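Local coordinates for putative type VI secretion protein (Escherichia coli, PDB 4HH5) that is the N-terminal domain of a ClpV-type ATPase of the type VI secretion system, a ClpA/ClpB relative that probably binds and hydrolyses ATP through its other domains, at residues H42-L47 and G53-L58. Residues are numbered along the deposited sequence; the frame is centred on the assembly and turned at random.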
ATOM      1  N   HIS A  42       5.285  -5.623   3.262  1.00 19.03           N
ATOM      2  CA  HIS A  42       5.477  -6.470   2.069  1.00 18.98           C
ATOM      3  C   HIS A  42       4.864  -5.768   0.847  1.00 20.06           C
ATOM      4  O   HIS A  42       5.475  -5.744  -0.228  1.00 18.70           O
ATOM      5  CB  HIS A  42       4.817  -7.848   2.231  1.00 20.28           C
ATOM      6  CG  HIS A  42       5.535  -8.788   3.156  1.00 24.30           C
ATOM      7  ND1 HIS A  42       5.014  -9.118   4.397  1.00 26.42           N
ATOM      8  CD2 HIS A  42       6.680  -9.483   2.964  1.00 26.30           C
ATOM      9  CE1 HIS A  42       5.874  -9.971   4.934  1.00 25.90           C
ATOM     10  NE2 HIS A  42       6.886 -10.230   4.110  1.00 26.03           N
ATOM     11  N   TRP A  43       3.663  -5.195   1.029  1.00 16.20           N
ATOM     12  CA  TRP A  43       2.933  -4.470  -0.006  1.00 16.20           C
ATOM     13  C   TRP A  43       3.673  -3.206  -0.435  1.00 18.79           C
ATOM     14  O   TRP A  43       3.837  -2.989  -1.632  1.00 18.10           O
ATOM     15  CB  TRP A  43       1.526  -4.130   0.481  1.00 15.66           C
ATOM     16  CG  TRP A  43       0.516  -3.889  -0.607  1.00 16.71           C
ATOM     17  CD1 TRP A  43       0.704  -3.997  -1.957  1.00 19.16           C
ATOM     18  CD2 TRP A  43      -0.856  -3.520  -0.420  1.00 16.88           C
ATOM     19  NE1 TRP A  43      -0.466  -3.705  -2.620  1.00 18.74           N
ATOM     20  CE2 TRP A  43      -1.444  -3.426  -1.698  1.00 20.31           C
ATOM     21  CE3 TRP A  43      -1.654  -3.286   0.712  1.00 18.74           C
ATOM     22  CZ2 TRP A  43      -2.794  -3.121  -1.877  1.00 20.08           C
ATOM     23  CZ3 TRP A  43      -2.995  -2.990   0.533  1.00 20.51           C
ATOM     24  CH2 TRP A  43      -3.551  -2.910  -0.750  1.00 20.96           C
ATOM     25  N   LEU A  44       4.130  -2.376   0.529  1.00 16.11           N
ATOM     26  CA  LEU A  44       4.862  -1.128   0.231  1.00 16.19           C
ATOM     27  C   LEU A  44       6.152  -1.398  -0.536  1.00 19.43           C
ATOM     28  O   LEU A  44       6.465  -0.664  -1.472  1.00 17.99           O
ATOM     29  CB  LEU A  44       5.145  -0.297   1.502  1.00 16.69           C
ATOM     30  CG  LEU A  44       3.921   0.353   2.174  1.00 22.00           C
ATOM     31  CD1 LEU A  44       4.220   0.705   3.617  1.00 22.62           C
ATOM     32  CD2 LEU A  44       3.440   1.590   1.419  1.00 23.29           C
ATOM     33  N   LEU A  45       6.869  -2.479  -0.175  1.00 17.15           N
ATOM     34  CA  LEU A  45       8.098  -2.887  -0.852  1.00 17.87           C
ATOM     35  C   LEU A  45       7.795  -3.112  -2.340  1.00 19.72           C
ATOM     36  O   LEU A  45       8.491  -2.570  -3.192  1.00 19.11           O
ATOM     37  CB  LEU A  45       8.639  -4.173  -0.201  1.00 18.93           C
ATOM     38  CG  LEU A  45       9.988  -4.709  -0.693  1.00 25.42           C
ATOM     39  CD1 LEU A  45      10.781  -5.256   0.444  1.00 26.58           C
ATOM     40  CD2 LEU A  45       9.802  -5.831  -1.709  1.00 29.45           C
ATOM     41  N   LYS A  46       6.745  -3.898  -2.639  1.00 16.32           N
ATOM     42  CA  LYS A  46       6.346  -4.217  -4.006  1.00 16.47           C
ATOM     43  C   LYS A  46       5.771  -3.037  -4.750  1.00 19.54           C
ATOM     44  O   LYS A  46       6.010  -2.926  -5.953  1.00 19.01           O
ATOM     45  CB  LYS A  46       5.436  -5.442  -4.064  1.00 19.73           C
ATOM     46  CG  LYS A  46       6.193  -6.742  -3.787  1.00 24.50           C
ATOM     47  CD  LYS A  46       7.012  -7.182  -5.003  1.00 29.78           C
ATOM     48  CE  LYS A  46       8.068  -8.194  -4.643  1.00 40.87           C
ATOM     49  NZ  LYS A  46       8.937  -8.505  -5.804  1.00 48.72           N
ATOM     50  N   LEU A  47       5.084  -2.118  -4.040  1.00 15.78           N
ATOM     51  CA  LEU A  47       4.586  -0.894  -4.670  1.00 16.18           C
ATOM     52  C   LEU A  47       5.776  -0.039  -5.144  1.00 21.84           C
ATOM     53  O   LEU A  47       5.815   0.372  -6.306  1.00 21.01           O
ATOM     54  CB  LEU A  47       3.681  -0.090  -3.721  1.00 15.92           C
ATOM     55  CG  LEU A  47       2.250  -0.621  -3.513  1.00 19.51           C
ATOM     56  CD1 LEU A  47       1.638  -0.024  -2.238  1.00 19.63           C
ATOM     57  CD2 LEU A  47       1.349  -0.287  -4.712  1.00 17.55           C
ATOM     58  N   GLY A  53       4.057   4.601  -9.472  1.00 16.78           N
ATOM     59  CA  GLY A  53       2.773   4.973  -8.884  1.00 16.52           C
ATOM     60  C   GLY A  53       2.758   6.242  -8.063  1.00 18.58           C
ATOM     61  O   GLY A  53       3.714   7.029  -8.097  1.00 16.88           O
ATOM     62  N   ASP A  54       1.656   6.443  -7.305  1.00 14.63           N
ATOM     63  CA  ASP A  54       1.475   7.638  -6.484  1.00 14.16           C
ATOM     64  C   ASP A  54       2.599   7.872  -5.486  1.00 17.84           C
ATOM     65  O   ASP A  54       3.038   9.007  -5.353  1.00 16.55           O
ATOM     66  CB  ASP A  54       0.087   7.684  -5.808  1.00 15.34           C
ATOM     67  CG  ASP A  54      -1.108   7.540  -6.748  1.00 19.84           C
ATOM     68  OD1 ASP A  54      -0.973   7.876  -7.943  1.00 20.21           O
ATOM     69  OD2 ASP A  54      -2.194   7.176  -6.273  1.00 18.60           O
ATOM     70  N   LEU A  55       3.088   6.805  -4.821  1.00 15.92           N
ATOM     71  CA  LEU A  55       4.168   6.890  -3.831  1.00 16.76           C
ATOM     72  C   LEU A  55       5.454   7.471  -4.411  1.00 18.89           C
ATOM     73  O   LEU A  55       6.058   8.353  -3.792  1.00 18.23           O
ATOM     74  CB  LEU A  55       4.465   5.514  -3.210  1.00 17.80           C
ATOM     75  CG  LEU A  55       3.455   4.937  -2.226  1.00 24.83           C
ATOM     76  CD1 LEU A  55       3.874   3.531  -1.818  1.00 25.07           C
ATOM     77  CD2 LEU A  55       3.341   5.798  -0.959  1.00 30.43           C
ATOM     78  N   THR A  56       5.876   6.959  -5.588  1.00 14.82           N
ATOM     79  CA  THR A  56       7.083   7.408  -6.301  1.00 14.84           C
ATOM     80  C   THR A  56       6.963   8.873  -6.723  1.00 17.00           C
ATOM     81  O   THR A  56       7.924   9.629  -6.560  1.00 16.14           O
ATOM     82  CB  THR A  56       7.390   6.471  -7.489  1.00 25.16           C
ATOM     83  OG1 THR A  56       7.622   5.161  -6.969  1.00 26.00           O
ATOM     84  CG2 THR A  56       8.600   6.930  -8.316  1.00 23.84           C
ATOM     85  N   VAL A  57       5.792   9.272  -7.240  1.00 13.72           N
ATOM     86  CA  VAL A  57       5.510  10.661  -7.660  1.00 13.61           C
ATOM     87  C   VAL A  57       5.667  11.622  -6.459  1.00 17.51           C
ATOM     88  O   VAL A  57       6.305  12.674  -6.581  1.00 17.01           O
ATOM     89  CB  VAL A  57       4.121  10.772  -8.352  1.00 17.85           C
ATOM     90  CG1 VAL A  57       3.693  12.231  -8.546  1.00 17.55           C
ATOM     91  CG2 VAL A  57       4.124  10.032  -9.691  1.00 17.75           C
ATOM     92  N   LEU A  58       5.103  11.245  -5.309  1.00 14.83           N
ATOM     93  CA  LEU A  58       5.176  12.037  -4.078  1.00 14.96           C
ATOM     94  C   LEU A  58       6.605  12.116  -3.542  1.00 20.28           C
ATOM     95  O   LEU A  58       7.062  13.211  -3.198  1.00 19.43           O
ATOM     96  CB  LEU A  58       4.187  11.511  -3.026  1.00 15.08           C
ATOM     97  CG  LEU A  58       2.702  11.643  -3.403  1.00 20.31           C
ATOM     98  CD1 LEU A  58       1.831  10.810  -2.487  1.00 20.41           C
ATOM     99  CD2 LEU A  58       2.242  13.086  -3.414  1.00 23.35           C
TER
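Leu-55 packs against Leu-44 and Leu-47 in a small, wholly apolar contact that joins two consecutive helices, 40-50 and 54-61, inside the buried core of the domain. The touching is done by one methyl of Leu-55, CD1. It reaches CD2 of Leu-44 at 3.8 Å, the two side chains crossing at about a right angle, and lies 4.1 Å from CB of Leu-47, near the base of that side chain. A single methyl of Leu-55 thus rests against two residues three positions apart on helix 40-50. The side chain of Leu-55 leaves its backbone toward that helix, and with CG anti to the carbonyl carbon (chi1 -73°) CD1 is the methyl that meets Leu-44 and Leu-47. CD1 of Leu-47 also lies over one face of the Trp-43 indole, 4.1 Å above the ring plane and offset toward the rim. Ala-22 of helix 17-32 and Leu-118 of helix 115-124 also pack on Leu-47, and Leu-134 and Leu-137 on Leu-44. At the start of the second helix Gly-53 holds the N-cap position, and the Asp-54 carboxylate that follows is gripped by Arg-114, Ser-156 and the backbone N of Val-116. The contact is leucine packing between two consecutive helices joined by a short connection, part of the hydrophobic core of the all-helical Clp N-terminal (Clp R) domain.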